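Lipase (Acinetobacter baumannii, PDB 4OPM) probably hydrolyses ester bonds of lipids such as triacylglycerols, as a putative serine lipase of the alpha/beta hydrolase fold. Local coordinates at residues A[141-145]-A[273-277]. Sequence-based numbering, arbitrary orientation. Where two conformers were deposited one is given.
Sequences FLVDS and GHMPI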
ATOM      1  N   PHE A 141      -9.575   1.565   4.113  1.00 16.13           N
ATOM      2  CA  PHE A 141      -9.442   0.122   3.983  1.00 14.60           C
ATOM      3  C   PHE A 141      -8.006  -0.202   4.342  1.00 18.98           C
ATOM      4  O   PHE A 141      -7.083   0.235   3.656  1.00 19.49           O
ATOM      5  CB  PHE A 141      -9.839  -0.384   2.587  1.00 15.33           C
ATOM      6  CG  PHE A 141      -9.676  -1.872   2.340  1.00 15.70           C
ATOM      7  CD1 PHE A 141      -9.817  -2.793   3.379  1.00 17.43           C
ATOM      8  CD2 PHE A 141      -9.435  -2.357   1.056  1.00 18.40           C
ATOM      9  CE1 PHE A 141      -9.682  -4.167   3.142  1.00 18.39           C
ATOM     10  CE2 PHE A 141      -9.327  -3.728   0.815  1.00 19.96           C
ATOM     11  CZ  PHE A 141      -9.455  -4.626   1.855  1.00 17.87           C
ATOM     12  N   LEU A 142      -7.818  -0.877   5.473  1.00 15.17           N
ATOM     13  CA  LEU A 142      -6.492  -1.191   5.977  1.00 14.86           C
ATOM     14  C   LEU A 142      -6.173  -2.653   5.749  1.00 17.23           C
ATOM     15  O   LEU A 142      -6.819  -3.527   6.318  1.00 17.02           O
ATOM     16  CB  LEU A 142      -6.388  -0.838   7.468  1.00 15.01           C
ATOM     17  CG  LEU A 142      -6.668   0.639   7.846  1.00 19.64           C
ATOM     18  CD1 LEU A 142      -6.707   0.832   9.367  1.00 18.85           C
ATOM     19  CD2 LEU A 142      -5.637   1.587   7.206  1.00 21.14           C
ATOM     20  N   VAL A 143      -5.158  -2.907   4.929  1.00 13.33           N
ATOM     21  CA  VAL A 143      -4.731  -4.268   4.614  1.00 13.70           C
ATOM     22  C   VAL A 143      -3.371  -4.503   5.274  1.00 16.53           C
ATOM     23  O   VAL A 143      -2.370  -3.976   4.788  1.00 17.87           O
ATOM     24  CB  VAL A 143      -4.684  -4.538   3.078  1.00 16.39           C
ATOM     25  CG1 VAL A 143      -4.361  -6.012   2.802  1.00 14.83           C
ATOM     26  CG2 VAL A 143      -5.992  -4.123   2.385  1.00 16.41           C
ATOM     27  N   ASP A 144      -3.330  -5.290   6.369  1.00 14.60           N
ATOM     28  CA  ASP A 144      -2.090  -5.588   7.128  1.00 13.83           C
ATOM     29  C   ASP A 144      -1.295  -4.282   7.354  1.00 18.17           C
ATOM     30  O   ASP A 144      -0.109  -4.188   7.018  1.00 17.31           O
ATOM     31  CB  ASP A 144      -1.251  -6.646   6.393  1.00 14.30           C
ATOM     32  CG  ASP A 144      -2.016  -7.950   6.209  1.00 15.57           C
ATOM     33  OD1 ASP A 144      -2.970  -7.967   5.406  1.00 16.59           O
ATOM     34  OD2 ASP A 144      -1.711  -8.931   6.936  1.00 16.89           O
ATOM     35  N   SER A 145      -2.001  -3.250   7.826  1.00 15.90           N
ATOM     36  CA  SER A 145      -1.477  -1.907   7.995  1.00 15.19           C
ATOM     37  C   SER A 145      -0.427  -1.799   9.087  1.00 19.43           C
ATOM     38  O   SER A 145      -0.534  -2.443  10.138  1.00 19.14           O
ATOM     39  CB  SER A 145      -2.619  -0.951   8.341  1.00 16.39           C
ATOM     40  OG  SER A 145      -2.154   0.380   8.510  1.00 20.47           O
ATOM     41  N   GLY A 273      -0.480 -14.431   4.074  1.00 14.04           N
ATOM     42  CA  GLY A 273       0.530 -13.693   4.822  1.00 14.61           C
ATOM     43  C   GLY A 273       0.286 -12.196   4.825  1.00 17.06           C
ATOM     44  O   GLY A 273      -0.860 -11.731   4.838  1.00 16.77           O
ATOM     45  N   HIS A 274       1.372 -11.437   4.775  1.00 13.70           N
ATOM     46  CA  HIS A 274       1.337  -9.967   4.853  1.00 13.60           C
ATOM     47  C   HIS A 274       0.795  -9.270   3.591  1.00 15.52           C
ATOM     48  O   HIS A 274       0.495  -8.072   3.672  1.00 16.38           O
ATOM     49  CB  HIS A 274       2.774  -9.466   5.135  1.00 13.79           C
ATOM     50  CG  HIS A 274       2.900  -7.999   5.364  1.00 17.05           C
ATOM     51  ND1 HIS A 274       2.255  -7.368   6.424  1.00 18.32           N
ATOM     52  CD2 HIS A 274       3.612  -7.080   4.676  1.00 18.95           C
ATOM     53  CE1 HIS A 274       2.588  -6.092   6.332  1.00 17.96           C
ATOM     54  NE2 HIS A 274       3.407  -5.874   5.303  1.00 18.58           N
HETATM   55  N   MSE A 275       0.640  -9.988   2.443  1.00 12.65           N
HETATM   56  CA  MSE A 275       0.212  -9.334   1.200  0.80 12.36           C
HETATM   57  C   MSE A 275      -1.075  -9.958   0.589  1.00 16.07           C
HETATM   58  O   MSE A 275      -1.055 -10.465  -0.547  1.00 15.63           O
HETATM   59  CB  MSE A 275       1.380  -9.363   0.191  0.80 14.51           C
HETATM   60  CG  MSE A 275       1.285  -8.309  -0.860  0.80 20.01           C
HETATM   61 SE   MSE A 275       3.082  -7.748  -1.320  0.60 27.19          SE
HETATM   62  CE  MSE A 275       2.560  -6.171  -2.268  0.80 24.36           C
ATOM     63  N   PRO A 276      -2.255  -9.829   1.265  1.00 13.73           N
ATOM     64  CA  PRO A 276      -3.502 -10.369   0.671  1.00 14.68           C
ATOM     65  C   PRO A 276      -3.845  -9.818  -0.721  1.00 15.98           C
ATOM     66  O   PRO A 276      -4.480 -10.521  -1.501  1.00 15.84           O
ATOM     67  CB  PRO A 276      -4.577  -9.925   1.666  1.00 16.71           C
ATOM     68  CG  PRO A 276      -3.865  -9.825   2.974  1.00 19.94           C
ATOM     69  CD  PRO A 276      -2.522  -9.250   2.602  1.00 15.81           C
ATOM     70  N   ILE A 277      -3.433  -8.567  -1.035  1.00 13.45           N
ATOM     71  CA  ILE A 277      -3.725  -7.941  -2.334  1.00 12.93           C
ATOM     72  C   ILE A 277      -3.076  -8.720  -3.507  1.00 16.86           C
ATOM     73  O   ILE A 277      -3.570  -8.630  -4.639  1.00 15.54           O
ATOM     74  CB  ILE A 277      -3.383  -6.446  -2.361  1.00 15.91           C
ATOM     75  CG1 ILE A 277      -1.862  -6.188  -2.176  1.00 16.42           C
ATOM     76  CG2 ILE A 277      -4.239  -5.703  -1.300  1.00 15.91           C
ATOM     77  CD1 ILE A 277      -1.411  -4.715  -2.429  1.00 17.37           C
TER
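Val143 turns its CG1 branch anti to the backbone N (chi1 -175°), which carries that methyl to the ring of Pro276, while Asp144 swings its CG beside its own backbone N (chi1 -60°) and so lays the carboxylate between Pro276 and the Gly273–His274 backbone. Val143 CG1 rests 3.7 Å from Pro276 CD, the valine and the proline running alongside each other and pointing opposite ways, and it also meets Ile277 CG2 more loosely, at 4.1 Å. Its other methyl, CG2, lies over one face of the Phe141 ring, towards the rim, so the valine is held on both branches.

The two oxygens of Asp144 do different work. OD1 sits against the proline, 3.1 Å from Pro276 CD, a close polar-to-CH approach. OD2 accepts a hydrogen bond from Gly242 N, at the end of the neighbouring strand; it also lies close to Asp245 OD2, two like charges near each other. On the histidine side, Asp144 meets the imidazole by van der Waals contact: CB packs 3.6 Å from His274 ND1, and Asp144 O approaches His274 CE1 obliquely at 3.4 Å. The ring itself is set by hydrogen bonds beyond this contact, ND1 with Asp245 OD2 and NE2 with Ser120 OG, while His119 NE2 holds the carbonyl O of His274.

The contact joins the C-terminal end of strand 137-143, flanked by strands 114-119 and 237-242, to the histidine loop, where Met275 occupies the N-cap position of helix 276-279. Ser120, on what is probably the nucleophile elbow (GxSxG), His274 and Asp245 have the geometry of a probable catalytic triad, consistent with the active site of an alpha/beta hydrolase.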